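Long-range contacts in DMATS type aromatic prenyltransferase (Micromonospora olivasterospora, PDB 6ZRX), which probably catalyses the transfer of a dimethylallyl group from its diphosphate to the indole ring of tryptophan: residues G127-W132 against Y148-V153; Y213-E218 against P257-Y262; S275-I280 against H329-L334. All coordinates share one frame; numbering follows the deposited sequence.

Contact 1 of 3, residues G127-W132 against Y148-V153; sequences GDFAMW and YLNPEV. With 6C7 (S-(3-methylbut-2-en-1-yl) trihydrogen thiodiphosphate), chain E.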
loop_
_atom_site.group_PDB
_atom_site.type_symbol
_atom_site.label_atom_id
_atom_site.label_comp_id
_atom_site.label_asym_id
_atom_site.label_seq_id
_atom_site.Cartn_x
_atom_site.Cartn_y
_atom_site.Cartn_z
ATOM N N GLY A 127 14.907 -6.063 -7.562
ATOM C CA GLY A 127 14.032 -4.896 -7.287
ATOM C C GLY A 127 13.977 -4.466 -5.821
ATOM O O GLY A 127 13.138 -3.594 -5.517
ATOM N N ASP A 128 14.813 -5.042 -4.941
ATOM C CA ASP A 128 14.954 -4.659 -3.497
ATOM C C ASP A 128 13.743 -5.142 -2.662
ATOM O O ASP A 128 13.793 -4.973 -1.413
ATOM C CB ASP A 128 15.175 -3.143 -3.308
ATOM C CG ASP A 128 16.632 -2.673 -3.355
ATOM O OD1 ASP A 128 16.843 -1.460 -3.576
ATOM O OD2 ASP A 128 17.539 -3.505 -3.149
ATOM N N PHE A 129 12.709 -5.731 -3.283
ATOM C CA PHE A 129 11.595 -6.405 -2.559
ATOM C C PHE A 129 11.075 -7.583 -3.394
ATOM O O PHE A 129 11.066 -7.504 -4.642
ATOM C CB PHE A 129 10.515 -5.384 -2.173
ATOM C CG PHE A 129 9.176 -5.514 -2.856
ATOM C CD1 PHE A 129 8.906 -4.834 -4.033
ATOM C CD2 PHE A 129 8.168 -6.283 -2.296
ATOM C CE1 PHE A 129 7.665 -4.942 -4.643
ATOM C CE2 PHE A 129 6.930 -6.391 -2.909
ATOM C CZ PHE A 129 6.683 -5.727 -4.088
ATOM N N ALA A 130 10.685 -8.655 -2.705
ATOM C CA ALA A 130 10.037 -9.854 -3.272
ATOM C C ALA A 130 8.653 -10.017 -2.651
ATOM O O ALA A 130 7.720 -10.316 -3.396
ATOM C CB ALA A 130 10.891 -11.081 -3.041
ATOM N N MET A 131 8.536 -9.834 -1.336
ATOM C CA MET A 131 7.268 -10.032 -0.578
ATOM C C MET A 131 7.179 -8.999 0.560
ATOM O O MET A 131 8.094 -8.946 1.413
ATOM C CB MET A 131 7.205 -11.454 -0.003
ATOM C CG MET A 131 6.085 -11.697 1.018
ATOM S SD MET A 131 6.185 -13.380 1.737
ATOM C CE MET A 131 5.484 -14.339 0.395
ATOM N N TRP A 132 6.120 -8.199 0.559
ATOM C CA TRP A 132 5.708 -7.369 1.718
ATOM C C TRP A 132 4.399 -7.934 2.240
ATOM O O TRP A 132 3.796 -8.757 1.552
ATOM C CB TRP A 132 5.552 -5.888 1.346
ATOM C CG TRP A 132 6.824 -5.191 0.969
ATOM C CD1 TRP A 132 8.099 -5.615 1.199
ATOM C CD2 TRP A 132 6.939 -3.895 0.351
ATOM N NE1 TRP A 132 9.001 -4.694 0.732
ATOM C CE2 TRP A 132 8.320 -3.628 0.202
ATOM C CE3 TRP A 132 6.016 -2.957 -0.131
ATOM C CZ2 TRP A 132 8.790 -2.459 -0.389
ATOM C CZ3 TRP A 132 6.488 -1.804 -0.722
ATOM C CH2 TRP A 132 7.857 -1.556 -0.834
ATOM N N TYR A 148 1.848 -8.849 -0.530
ATOM C CA TYR A 148 2.190 -8.117 -1.771
ATOM C C TYR A 148 3.405 -8.782 -2.395
ATOM O O TYR A 148 4.447 -8.844 -1.729
ATOM C CB TYR A 148 2.520 -6.651 -1.526
ATOM C CG TYR A 148 1.511 -5.868 -0.747
ATOM C CD1 TYR A 148 1.500 -5.935 0.633
ATOM C CD2 TYR A 148 0.628 -5.002 -1.373
ATOM C CE1 TYR A 148 0.609 -5.195 1.379
ATOM C CE2 TYR A 148 -0.286 -4.257 -0.640
ATOM C CZ TYR A 148 -0.285 -4.347 0.747
ATOM O OH TYR A 148 -1.145 -3.618 1.511
ATOM N N LEU A 149 3.249 -9.306 -3.598
ATOM C CA LEU A 149 4.336 -9.959 -4.361
ATOM C C LEU A 149 4.823 -9.004 -5.453
ATOM O O LEU A 149 4.010 -8.189 -5.949
ATOM C CB LEU A 149 3.815 -11.281 -4.931
ATOM C CG LEU A 149 3.452 -12.336 -3.885
ATOM C CD1 LEU A 149 2.813 -13.549 -4.532
ATOM C CD2 LEU A 149 4.671 -12.754 -3.078
ATOM N N ASN A 150 6.116 -9.078 -5.776
ATOM C CA ASN A 150 6.779 -8.229 -6.795
ATOM C C ASN A 150 6.689 -8.941 -8.142
ATOM O O ASN A 150 7.365 -9.954 -8.345
ATOM C CB ASN A 150 8.232 -7.926 -6.410
ATOM C CG ASN A 150 8.903 -6.963 -7.367
ATOM O OD1 ASN A 150 8.278 -6.477 -8.296
ATOM N ND2 ASN A 150 10.174 -6.675 -7.135
ATOM N N PRO A 151 5.861 -8.454 -9.100
ATOM C CA PRO A 151 5.789 -9.061 -10.430
ATOM C C PRO A 151 7.100 -8.940 -11.228
ATOM O O PRO A 151 7.271 -9.694 -12.166
ATOM C CB PRO A 151 4.668 -8.278 -11.141
ATOM C CG PRO A 151 3.908 -7.601 -10.018
ATOM C CD PRO A 151 4.950 -7.309 -8.968
ATOM N N GLU A 152 7.976 -8.006 -10.842
ATOM C CA GLU A 152 9.265 -7.707 -11.533
ATOM C C GLU A 152 10.433 -8.432 -10.844
ATOM O O GLU A 152 11.596 -8.088 -11.152
ATOM C CB GLU A 152 9.513 -6.196 -11.540
ATOM C CG GLU A 152 8.430 -5.405 -12.241
ATOM C CD GLU A 152 8.684 -3.910 -12.311
ATOM O OE1 GLU A 152 8.116 -3.262 -13.208
ATOM O OE2 GLU A 152 9.457 -3.401 -11.478
ATOM N N VAL A 153 10.143 -9.399 -9.965
ATOM C CA VAL A 153 11.150 -10.106 -9.114
ATOM C C VAL A 153 12.112 -10.927 -10.006
ATOM O O VAL A 153 13.262 -11.173 -9.565
ATOM C CB VAL A 153 10.461 -10.976 -8.038
ATOM C CG1 VAL A 153 9.759 -12.193 -8.626
ATOM C CG2 VAL A 153 11.430 -11.389 -6.945
HETATM O O4 6C7 E . -6.720 -0.245 -0.790
HETATM P P1 6C7 E . -6.247 -1.354 0.130
HETATM O O6 6C7 E . -7.179 -1.592 1.290
HETATM O O5 6C7 E . -5.914 -2.640 -0.607
HETATM O O2 6C7 E . -4.883 -0.772 0.742
HETATM P P3 6C7 E . -3.333 -1.130 0.633
HETATM O O8 6C7 E . -2.609 -0.153 1.504
HETATM O O7 6C7 E . -3.196 -2.575 0.984
HETATM S S9 6C7 E . -2.684 -0.804 -1.292
HETATM C C10 6C7 E . -1.438 0.514 -1.154
HETATM C C11 6C7 E . -0.100 -0.028 -0.791
HETATM C C12 6C7 E . 0.816 -0.491 -1.636
HETATM C C13 6C7 E . 0.595 -0.628 -3.117
HETATM C C14 6C7 E . 2.174 -0.936 -1.184
#
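Y148 pairs with W132 through two backbone bonds: Y148 N gives to W132 O (2.9 Å, 172° at the hydrogen), and W132 N returns one to Y148 O at 2.9 Å. The Y148 ring keeps its edge to the W132 carbonyl and extends along the inner face of the sheet. With CG beside the backbone N (chi1 -52°), its hydroxyl ends on the prenyl thiodiphosphate, where OH is modelled 2.4 Å from O7, a hydrogen bond so short that its length is doubtful. L149 faces the other way: its CD2 meets M131 CE at 3.9 Å, the two side chains lying side by side, M131 under helix 88-106 and L149 against helix 111-120. This is the end of an antiparallel hairpin in the ABBA barrel, whose strands turn one face to the substrates and the other to the surrounding helices. At N150 the strand pairing gives way to a turn. Its N still donates to A130 O (3.1 Å), while ND2 reaches F129 O at 2.8 Å with that acceptor near the amide plane. The amide and the F129 ring are stacked, their planes 5° apart, and N150 CB sits over the ring face, 3.8 Å from its centroid. OD1 accepts from E152 N, an Asx turn within a type I beta turn. With an alanine here the amide is gone, which would probably leave F129 O without its side-chain donor, E152 N without its acceptor and the F129 ring without the flat group stacked on it. E152 points its carboxylate to R194. V153 then closes on A130, CG2 to CB at 4.0 Å.

Contact 2 of 3, residues Y213-E218 against P257-Y262; sequences YLTHHE and PLVGSY. With 6C7 (S-(3-methylbut-2-en-1-yl) trihydrogen thiodiphosphate), chain E.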
loop_
_atom_site.group_PDB
_atom_site.type_symbol
_atom_site.label_atom_id
_atom_site.label_comp_id
_atom_site.label_asym_id
_atom_site.label_seq_id
_atom_site.Cartn_x
_atom_site.Cartn_y
_atom_site.Cartn_z
ATOM N N TYR A 213 -1.502 -3.840 -9.085
ATOM C CA TYR A 213 -1.121 -2.413 -9.022
ATOM C C TYR A 213 -0.220 -2.083 -10.203
ATOM O O TYR A 213 0.774 -2.825 -10.420
ATOM C CB TYR A 213 -0.391 -2.089 -7.725
ATOM C CG TYR A 213 -1.199 -2.321 -6.476
ATOM C CD1 TYR A 213 -1.517 -3.604 -6.061
ATOM C CD2 TYR A 213 -1.633 -1.261 -5.700
ATOM C CE1 TYR A 213 -2.244 -3.833 -4.905
ATOM C CE2 TYR A 213 -2.365 -1.473 -4.542
ATOM C CZ TYR A 213 -2.673 -2.764 -4.147
ATOM O OH TYR A 213 -3.395 -2.988 -3.011
ATOM N N LEU A 214 -0.557 -1.015 -10.924
ATOM C CA LEU A 214 0.228 -0.470 -12.056
ATOM C C LEU A 214 0.768 0.896 -11.651
ATOM O O LEU A 214 -0.032 1.724 -11.182
ATOM C CB LEU A 214 -0.680 -0.349 -13.284
ATOM C CG LEU A 214 -0.739 -1.565 -14.206
ATOM C CD1 LEU A 214 -1.176 -2.820 -13.459
ATOM C CD2 LEU A 214 -1.669 -1.290 -15.381
ATOM N N THR A 215 2.063 1.118 -11.830
ATOM C CA THR A 215 2.710 2.435 -11.648
ATOM C C THR A 215 2.797 3.110 -13.012
ATOM O O THR A 215 3.408 2.512 -13.937
ATOM C CB THR A 215 4.079 2.314 -10.978
ATOM O OG1 THR A 215 3.873 1.670 -9.721
ATOM C CG2 THR A 215 4.746 3.654 -10.767
ATOM N N HIS A 216 2.193 4.290 -13.123
ATOM C CA HIS A 216 2.124 5.114 -14.355
ATOM C C HIS A 216 3.177 6.226 -14.252
ATOM O O HIS A 216 2.898 7.246 -13.594
ATOM C CB HIS A 216 0.705 5.670 -14.548
ATOM C CG HIS A 216 -0.388 4.649 -14.500
ATOM N ND1 HIS A 216 -0.562 3.691 -15.491
ATOM C CD2 HIS A 216 -1.391 4.458 -13.613
ATOM C CE1 HIS A 216 -1.609 2.945 -15.198
ATOM N NE2 HIS A 216 -2.137 3.397 -14.050
ATOM N N HIS A 217 4.355 6.021 -14.840
ATOM C CA HIS A 217 5.513 6.953 -14.725
ATOM C C HIS A 217 5.274 8.199 -15.578
ATOM O O HIS A 217 4.893 8.043 -16.745
ATOM C CB HIS A 217 6.817 6.242 -15.092
ATOM C CG HIS A 217 7.205 5.212 -14.095
ATOM N ND1 HIS A 217 7.737 5.546 -12.864
ATOM C CD2 HIS A 217 7.112 3.868 -14.117
ATOM C CE1 HIS A 217 7.972 4.446 -12.180
ATOM N NE2 HIS A 217 7.594 3.404 -12.929
ATOM N N GLU A 218 5.502 9.384 -14.997
ATOM C CA GLU A 218 5.405 10.699 -15.686
ATOM C C GLU A 218 4.068 10.768 -16.424
ATOM O O GLU A 218 4.062 11.153 -17.606
ATOM C CB GLU A 218 6.569 10.871 -16.659
ATOM C CG GLU A 218 7.927 10.658 -16.028
ATOM C CD GLU A 218 9.075 10.847 -16.998
ATOM O OE1 GLU A 218 9.138 11.922 -17.624
ATOM O OE2 GLU A 218 9.890 9.913 -17.142
ATOM N N PRO A 257 5.199 8.898 -9.059
ATOM C CA PRO A 257 4.186 8.537 -10.040
ATOM C C PRO A 257 2.826 8.172 -9.446
ATOM O O PRO A 257 2.765 7.653 -8.327
ATOM C CB PRO A 257 4.796 7.292 -10.690
ATOM C CG PRO A 257 5.539 6.628 -9.545
ATOM C CD PRO A 257 6.107 7.783 -8.748
ATOM N N LEU A 258 1.769 8.405 -10.213
ATOM C CA LEU A 258 0.428 7.870 -9.907
ATOM C C LEU A 258 0.490 6.341 -9.958
ATOM O O LEU A 258 1.285 5.785 -10.773
ATOM C CB LEU A 258 -0.600 8.451 -10.888
ATOM C CG LEU A 258 -0.836 9.963 -10.773
ATOM C CD1 LEU A 258 -1.760 10.461 -11.883
ATOM C CD2 LEU A 258 -1.404 10.338 -9.410
ATOM N N VAL A 259 -0.255 5.688 -9.074
ATOM C CA VAL A 259 -0.410 4.216 -9.026
ATOM C C VAL A 259 -1.901 3.934 -9.084
ATOM O O VAL A 259 -2.664 4.627 -8.386
ATOM C CB VAL A 259 0.253 3.586 -7.781
ATOM C CG1 VAL A 259 -0.067 2.108 -7.653
ATOM C CG2 VAL A 259 1.755 3.812 -7.768
ATOM N N GLY A 260 -2.300 3.009 -9.947
ATOM C CA GLY A 260 -3.680 2.509 -10.022
ATOM C C GLY A 260 -3.730 1.044 -9.670
ATOM O O GLY A 260 -2.794 0.308 -10.038
ATOM N N SER A 261 -4.772 0.618 -8.980
ATOM C CA SER A 261 -4.973 -0.800 -8.623
ATOM C C SER A 261 -6.287 -1.279 -9.212
ATOM O O SER A 261 -7.270 -0.500 -9.252
ATOM C CB SER A 261 -4.896 -1.043 -7.149
ATOM O OG SER A 261 -6.038 -0.559 -6.489
ATOM N N TYR A 262 -6.264 -2.502 -9.699
ATOM C CA TYR A 262 -7.376 -3.187 -10.364
ATOM C C TYR A 262 -7.667 -4.413 -9.520
ATOM O O TYR A 262 -6.718 -5.181 -9.268
ATOM C CB TYR A 262 -6.987 -3.473 -11.822
ATOM C CG TYR A 262 -6.688 -2.221 -12.609
ATOM C CD1 TYR A 262 -5.485 -1.538 -12.456
ATOM C CD2 TYR A 262 -7.632 -1.672 -13.463
ATOM C CE1 TYR A 262 -5.221 -0.366 -13.153
ATOM C CE2 TYR A 262 -7.384 -0.502 -14.166
ATOM C CZ TYR A 262 -6.174 0.150 -14.020
ATOM O OH TYR A 262 -5.930 1.300 -14.716
HETATM O O4 6C7 E . -6.720 -0.245 -0.790
HETATM P P1 6C7 E . -6.247 -1.354 0.130
HETATM O O6 6C7 E . -7.179 -1.592 1.290
HETATM O O5 6C7 E . -5.914 -2.640 -0.607
HETATM O O2 6C7 E . -4.883 -0.772 0.742
HETATM P P3 6C7 E . -3.333 -1.130 0.633
HETATM O O8 6C7 E . -2.609 -0.153 1.504
HETATM O O7 6C7 E . -3.196 -2.575 0.984
HETATM S S9 6C7 E . -2.684 -0.804 -1.292
HETATM C C10 6C7 E . -1.438 0.514 -1.154
HETATM C C11 6C7 E . -0.100 -0.028 -0.791
HETATM C C12 6C7 E . 0.816 -0.491 -1.636
HETATM C C13 6C7 E . 0.595 -0.628 -3.117
HETATM C C14 6C7 E . 2.174 -0.936 -1.184
HETATM O O HOH W 1 2.449 9.586 -12.740
HETATM O O HOH W 2 -4.871 3.875 -13.511
#
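S261 lays its CB over one face of the Y213 ring, 3.8 Å from the ring centroid, as a CH-pi contact, and V259 CG1 touches the edge of the same ring near its plane. The ring carries this contact to the thio analogue of the prenyl donor: Y213 CE2 lies 3.4 Å from methyl C13 of its prenyl tail, while the Y213 hydroxyl bonds to K146. The S261 hydroxyl, set between the backbone N and the carbonyl carbon (chi1 73°), goes to Y277 OH on the next strand. Further along this inner face, T215 CG2 presses on P257 CG at 3.3 Å, closer than usual for two carbons, and T215 OG1 bonds to T196. Behind these groups stand two neighbouring antiparallel strands of the ABBA barrel, crossing at 156°. L214 N to G260 O (2.7 Å) and G260 N to L214 O (2.9 Å) close the hydrogen-bonded pair between Y213–S261 and T215–V259. The outer face carries H216, whose imidazole runs beside G260; a CB on that glycine would come close to NE2. One water lies 2.8 Å from H216 NE2 and 3.0 Å from Y262 OH, joining the two side chains, and D193 takes the ND1 end of the imidazole. Helix 221-228 packs over H216, L258 and Y262, and beyond the bond from H216 N to L258 O a second water accepts from L258 N (2.9 Å) and lies unusually close to H216 O.

Contact 3 of 3, residues S275-I280 against H329-L334; sequences SIYVPI and HVSLRL. With TRP (tryptophan), chain F; 6C7 (S-(3-methylbut-2-en-1-yl) trihydrogen thiodiphosphate), chain E.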
loop_
_atom_site.group_PDB
_atom_site.type_symbol
_atom_site.label_atom_id
_atom_site.label_comp_id
_atom_site.label_asym_id
_atom_site.label_seq_id
_atom_site.Cartn_x
_atom_site.Cartn_y
_atom_site.Cartn_z
ATOM N N SER A 275 -8.786 1.555 -7.537
ATOM C CA SER A 275 -8.287 2.577 -6.583
ATOM C C SER A 275 -7.164 3.359 -7.239
ATOM O O SER A 275 -6.399 2.760 -8.025
ATOM C CB SER A 275 -7.852 1.971 -5.267
ATOM O OG SER A 275 -8.908 1.231 -4.682
ATOM N N ILE A 276 -7.095 4.656 -6.950
ATOM C CA ILE A 276 -6.010 5.557 -7.413
ATOM C C ILE A 276 -5.252 6.004 -6.162
ATOM O O ILE A 276 -5.905 6.354 -5.170
ATOM C CB ILE A 276 -6.561 6.732 -8.271
ATOM C CG1 ILE A 276 -5.473 7.729 -8.671
ATOM C CG2 ILE A 276 -7.726 7.434 -7.599
ATOM C CD1 ILE A 276 -4.473 7.181 -9.640
ATOM N N TYR A 277 -3.932 5.931 -6.209
ATOM C CA TYR A 277 -3.019 6.308 -5.102
ATOM C C TYR A 277 -2.168 7.473 -5.573
ATOM O O TYR A 277 -1.353 7.291 -6.495
ATOM C CB TYR A 277 -2.170 5.104 -4.669
ATOM C CG TYR A 277 -2.965 3.863 -4.397
ATOM C CD1 TYR A 277 -3.438 3.084 -5.443
ATOM C CD2 TYR A 277 -3.281 3.467 -3.107
ATOM C CE1 TYR A 277 -4.199 1.955 -5.220
ATOM C CE2 TYR A 277 -4.040 2.335 -2.868
ATOM C CZ TYR A 277 -4.502 1.574 -3.929
ATOM O OH TYR A 277 -5.244 0.455 -3.699
ATOM N N VAL A 278 -2.361 8.644 -4.966
ATOM C CA VAL A 278 -1.574 9.865 -5.262
ATOM C C VAL A 278 -0.470 9.975 -4.216
ATOM O O VAL A 278 -0.776 10.030 -3.023
ATOM C CB VAL A 278 -2.466 11.117 -5.272
ATOM C CG1 VAL A 278 -1.663 12.364 -5.598
ATOM C CG2 VAL A 278 -3.640 10.946 -6.221
ATOM N N PRO A 279 0.827 10.008 -4.622
ATOM C CA PRO A 279 1.937 10.218 -3.686
ATOM C C PRO A 279 2.057 11.710 -3.351
ATOM O O PRO A 279 3.018 12.358 -3.753
ATOM C CB PRO A 279 3.140 9.684 -4.464
ATOM C CG PRO A 279 2.801 10.053 -5.890
ATOM C CD PRO A 279 1.308 9.836 -6.001
ATOM N N ILE A 280 1.080 12.194 -2.598
ATOM C CA ILE A 280 0.793 13.633 -2.337
ATOM C C ILE A 280 2.039 14.343 -1.803
ATOM O O ILE A 280 2.196 15.507 -2.112
ATOM C CB ILE A 280 -0.437 13.783 -1.412
ATOM C CG1 ILE A 280 -0.853 15.245 -1.261
ATOM C CG2 ILE A 280 -0.213 13.132 -0.046
ATOM C CD1 ILE A 280 -2.211 15.424 -0.616
ATOM N N HIS A 329 0.889 9.316 1.027
ATOM C CA HIS A 329 -0.062 9.057 -0.073
ATOM C C HIS A 329 -1.480 9.349 0.407
ATOM O O HIS A 329 -1.726 9.299 1.630
ATOM C CB HIS A 329 -0.016 7.593 -0.542
ATOM C CG HIS A 329 1.330 7.040 -0.871
ATOM N ND1 HIS A 329 1.762 6.899 -2.173
ATOM C CD2 HIS A 329 2.305 6.506 -0.099
ATOM C CE1 HIS A 329 2.958 6.341 -2.185
ATOM N NE2 HIS A 329 3.313 6.087 -0.939
ATOM N N VAL A 330 -2.386 9.575 -0.530
ATOM C CA VAL A 330 -3.849 9.536 -0.274
ATOM C C VAL A 330 -4.474 8.778 -1.439
ATOM O O VAL A 330 -3.984 8.926 -2.585
ATOM C CB VAL A 330 -4.439 10.946 -0.073
ATOM C CG1 VAL A 330 -4.312 11.818 -1.306
ATOM C CG2 VAL A 330 -5.874 10.888 0.428
ATOM N N SER A 331 -5.439 7.936 -1.157
ATOM C CA SER A 331 -6.067 7.070 -2.187
ATOM C C SER A 331 -7.581 7.226 -2.179
ATOM O O SER A 331 -8.168 7.526 -1.124
ATOM C CB SER A 331 -5.660 5.635 -2.020
ATOM O OG SER A 331 -6.290 5.057 -0.901
ATOM N N LEU A 332 -8.186 7.008 -3.341
ATOM C CA LEU A 332 -9.653 6.895 -3.511
ATOM C C LEU A 332 -9.960 5.458 -3.910
ATOM O O LEU A 332 -9.310 4.978 -4.844
ATOM C CB LEU A 332 -10.108 7.893 -4.579
ATOM C CG LEU A 332 -11.596 7.849 -4.935
ATOM C CD1 LEU A 332 -12.459 8.094 -3.720
ATOM C CD2 LEU A 332 -11.910 8.853 -6.029
ATOM N N ARG A 333 -10.873 4.801 -3.189
ATOM C CA ARG A 333 -11.296 3.393 -3.415
ATOM C C ARG A 333 -12.725 3.386 -3.965
ATOM O O ARG A 333 -13.624 3.889 -3.263
ATOM C CB ARG A 333 -11.211 2.594 -2.114
ATOM C CG ARG A 333 -9.787 2.344 -1.634
ATOM C CD ARG A 333 -9.607 2.433 -0.130
ATOM N NE ARG A 333 -10.738 1.920 0.631
ATOM C CZ ARG A 333 -11.257 2.499 1.710
ATOM N NH1 ARG A 333 -10.742 3.627 2.189
ATOM N NH2 ARG A 333 -12.294 1.942 2.315
ATOM N N LEU A 334 -12.914 2.831 -5.167
ATOM C CA LEU A 334 -14.228 2.746 -5.865
ATOM C C LEU A 334 -14.636 1.273 -6.027
ATOM O O LEU A 334 -13.743 0.433 -6.304
ATOM C CB LEU A 334 -14.102 3.448 -7.219
ATOM C CG LEU A 334 -13.680 4.916 -7.164
ATOM C CD1 LEU A 334 -13.469 5.473 -8.555
ATOM C CD2 LEU A 334 -14.700 5.757 -6.415
HETATM N N TRP F . 7.172 3.857 -0.403
HETATM C CA TRP F . 6.885 3.137 -1.693
HETATM C C TRP F . 6.369 4.131 -2.731
HETATM O O TRP F . 6.306 3.776 -3.913
HETATM C CB TRP F . 5.899 1.983 -1.476
HETATM C CG TRP F . 4.553 2.403 -0.969
HETATM C CD1 TRP F . 4.194 2.607 0.333
HETATM C CD2 TRP F . 3.374 2.664 -1.755
HETATM N NE1 TRP F . 2.883 2.986 0.409
HETATM C CE2 TRP F . 2.352 3.027 -0.853
HETATM C CE3 TRP F . 3.088 2.645 -3.122
HETATM C CZ2 TRP F . 1.066 3.352 -1.276
HETATM C CZ3 TRP F . 1.812 2.959 -3.539
HETATM C CH2 TRP F . 0.819 3.310 -2.626
HETATM O OXT TRP F . 6.009 5.281 -2.388
HETATM O O4 6C7 E . -6.720 -0.245 -0.790
HETATM P P1 6C7 E . -6.247 -1.354 0.130
HETATM O O6 6C7 E . -7.179 -1.592 1.290
HETATM O O5 6C7 E . -5.914 -2.640 -0.607
HETATM O O2 6C7 E . -4.883 -0.772 0.742
HETATM P P3 6C7 E . -3.333 -1.130 0.633
HETATM O O8 6C7 E . -2.609 -0.153 1.504
HETATM O O7 6C7 E . -3.196 -2.575 0.984
HETATM S S9 6C7 E . -2.684 -0.804 -1.292
HETATM C C10 6C7 E . -1.438 0.514 -1.154
HETATM C C11 6C7 E . -0.100 -0.028 -0.791
HETATM C C12 6C7 E . 0.816 -0.491 -1.636
HETATM C C13 6C7 E . 0.595 -0.628 -3.117
HETATM C C14 6C7 E . 2.174 -0.936 -1.184
HETATM O O HOH W 3 -11.576 -0.298 -4.828
HETATM O O HOH W 4 0.999 6.389 -4.934
#
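I276 with L332 and V278 with V330 form two hydrogen-bonded pairs of an antiparallel strand couple crossing at 164°, from I276 N to L332 O (3.1 Å) through V278 N to V330 O (2.9 Å). P279 then bends the first strand away in an inverse gamma turn. On the pocket side, S331 CB touches Y277 CD2 at 3.4 Å, and the Y277 ring goes on to the thio analogue of the prenyl donor, its CE2 3.6 Å from C10; its hydroxyl is held by S261 and K211. H329 takes the tryptophan: CZ2 of that ligand lies over the centre of the imidazole, and the carboxylate OXT is at the ring edge, 3.2 Å from NE2. Behind, P279 CA rests obliquely against the same ring, and a water sits 2.9 Å from ND1. At the far end S275 OG packs on R333 CG. The arginine chain, bent at chi2 and chi3 (36° at the latter), carries its guanidinium to R338 O, T342 OG1 and F67 O, three hydrogen-bond acceptors that together hold its position, while CD stays near the diphosphate. The outward face is apolar: I276 CG2 meets L332 CB at 3.9 Å, with V278 and L332 lying against F242 of helix 236-247; past the strand's end, I280 CD1 reaches V330 CG1. Polar and aromatic groups turned inward onto the tryptophan and the donor analogue, aliphatic ones outward onto helices, are the layout of the ABBA barrel of the DMATS-type aromatic prenyltransferases.

How the contacts relate
All three contacts are strand pairs of one curled antiparallel sheet, and they surround the same prenyl thiodiphosphate. Contacts 2 and 3 are neighbours, centres about 10 Å apart: strands 258-265 and 273-278 follow each other in the chain and pair, with V259 O 2.8 Å from Y277 N and S261 N 2.9 Å from S275 O, probable hydrogen bonds. Contact 1, centred about 16 Å from contact 2, touches it where Y148 CE2 packs 4.1 Å from Y213 OH. Contacts 1 and 3 lie on opposite sides of the chain's centre, about 7 Å apart at their nearest atoms; between them W132 and H329 belong to the pocket that holds the tryptophan.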